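Local coordinates for MsStt7d protein (Micromonas, PDB 4IX3) that probably phosphorylates protein substrates with ATP, as the catalytic domain of a state transition kinase homolog, at the interface of chains A and B. Residues are numbered along the deposited sequence; one frame, centred on the assembly and turned at random. Chains: chain A/B, MsStt7d protein.

The interface of chains A and B. Residues chain A 170, 212-214, 268; chain B 54-56.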
loop_
_atom_site.group_PDB
_atom_site.type_symbol
_atom_site.label_atom_id
_atom_site.label_comp_id
_atom_site.label_asym_id
_atom_site.label_seq_id
_atom_site.Cartn_x
_atom_site.Cartn_y
_atom_site.Cartn_z
ATOM N N LYS A 170 11.096 -11.100 7.800
ATOM C CA LYS A 170 11.945 -11.017 6.605
ATOM C C LYS A 170 13.092 -10.088 6.938
ATOM O O LYS A 170 13.039 -9.317 7.891
ATOM C CB LYS A 170 11.180 -10.431 5.407
ATOM C CG LYS A 170 10.490 -9.087 5.632
ATOM C CD LYS A 170 9.777 -8.578 4.407
ATOM C CE LYS A 170 9.037 -7.266 4.605
ATOM N NZ LYS A 170 7.651 -7.409 4.108
ATOM N N ASP A 212 3.811 -11.142 2.627
ATOM C CA ASP A 212 4.834 -10.788 1.657
ATOM C C ASP A 212 5.087 -12.036 0.822
ATOM O O ASP A 212 5.456 -13.074 1.370
ATOM C CB ASP A 212 6.091 -10.355 2.398
ATOM C CG ASP A 212 7.169 -9.884 1.452
ATOM O OD1 ASP A 212 7.386 -10.505 0.381
ATOM O OD2 ASP A 212 7.819 -8.906 1.768
ATOM N N PRO A 213 4.816 -12.025 -0.495
ATOM C CA PRO A 213 4.883 -13.279 -1.272
ATOM C C PRO A 213 6.310 -13.886 -1.281
ATOM O O PRO A 213 6.423 -15.116 -1.471
ATOM C CB PRO A 213 4.460 -12.829 -2.700
ATOM C CG PRO A 213 4.795 -11.347 -2.712
ATOM C CD PRO A 213 4.507 -10.839 -1.320
ATOM N N ARG A 214 7.339 -13.085 -1.046
ATOM C CA ARG A 214 8.703 -13.611 -1.060
ATOM C C ARG A 214 8.946 -14.513 0.180
ATOM O O ARG A 214 9.821 -15.374 0.115
ATOM C CB ARG A 214 9.695 -12.474 -1.073
ATOM C CG ARG A 214 9.576 -11.563 -2.282
ATOM C CD ARG A 214 10.451 -10.372 -2.131
ATOM N NE ARG A 214 9.932 -9.525 -1.037
ATOM C CZ ARG A 214 10.583 -8.502 -0.496
ATOM N NH1 ARG A 214 11.802 -8.124 -0.931
ATOM N NH2 ARG A 214 9.983 -7.822 0.507
ATOM N N ASP A 268 15.845 -10.530 -4.660
ATOM C CA ASP A 268 14.507 -11.126 -4.732
ATOM C C ASP A 268 14.471 -12.254 -5.753
ATOM O O ASP A 268 13.920 -13.343 -5.490
ATOM C CB ASP A 268 13.419 -10.091 -5.082
ATOM C CG ASP A 268 13.264 -9.015 -4.027
ATOM O OD1 ASP A 268 13.649 -9.252 -2.848
ATOM O OD2 ASP A 268 12.667 -7.945 -4.345
ATOM N N ALA B 54 7.593 -5.155 -3.936
ATOM C CA ALA B 54 8.005 -6.561 -3.778
ATOM C C ALA B 54 7.332 -7.243 -2.591
ATOM O O ALA B 54 7.297 -8.470 -2.469
ATOM C CB ALA B 54 9.501 -6.605 -3.561
ATOM N N ASP B 55 6.818 -6.433 -1.663
ATOM C CA ASP B 55 6.270 -6.906 -0.386
ATOM C C ASP B 55 4.765 -7.088 -0.337
ATOM O O ASP B 55 4.230 -7.405 0.736
ATOM C CB ASP B 55 6.715 -6.020 0.770
ATOM C CG ASP B 55 6.292 -4.572 0.596
ATOM O OD1 ASP B 55 6.324 -4.014 -0.517
ATOM O OD2 ASP B 55 5.962 -3.904 1.602
ATOM N N VAL B 56 4.074 -6.931 -1.468
ATOM C CA VAL B 56 2.623 -6.974 -1.495
ATOM C C VAL B 56 2.162 -8.172 -2.320
ATOM O O VAL B 56 2.552 -8.377 -3.486
ATOM C CB VAL B 56 2.071 -5.650 -2.071
ATOM C CG1 VAL B 56 0.554 -5.774 -2.296
ATOM C CG2 VAL B 56 2.448 -4.476 -1.143
HETATM O O HOH W 1 7.013 -4.648 3.897
#
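B:Ala54 lies with its methyl group over the guanidinium of A:Arg214, CB standing 3.7 Å above the middle of that plane, an apolar contact between two copies of a protein kinase catalytic domain. On chain A the patch is built around the catalytic loop, where A:Lys170 is the lysine of the HRDVKPAN motif, and around the loop 212-214; on chain B it is the loop 54-56, between strand 45-52 and helix 59-76 of the N-terminal lobe. The interface is two-fold symmetric and this contact has a twin, although the structure alone does not show that the dimer forms in the cell.

The arrangement illustrates how a flat charged group can offer a face to a neighbour once its edge is occupied. Around that edge, A:Arg214 grips A:Asp212 side-on: NE reaches OD1 (3.1 Å) and NH2 reaches OD2 (2.7 Å), each on a syn lone pair. At the other end NH1 forms a salt bridge with OD1 of A:Asp268, at the start of helix 268-280, 32° out of that carboxylate's plane. A bend at chi3 (-68°) turns the guanidinium across the end of its chain, and the two acids fix its rotation. The backbone N of A:Arg214 also bonds A:Asp212 OD1, while NZ of A:Lys170, the side-chain amine, forms a salt bridge on the anti lone pair of OD2 (2.8 Å); both carboxylate oxygens accept from more than one donor.

Van der Waals contact continues where B:Asp55 crosses A:Asp212 at about a right angle, B:Asp55 CA lying 3.6 Å from A:Asp212 CG, the carboxylate carbon. The ring of A:Pro213 rests its CD against C, the carbonyl carbon, of B:Val56 (3.7 Å).

A water bridges the chains here, between A:Lys170 NZ and B:Asp55 OD2, with water 1 lying 2.6 Å from that OD2. CG of B:Asp55, between its backbone N and carbonyl carbon (chi1 59°), turns the carboxylate away from A:Asp212, with OD2 meeting the water.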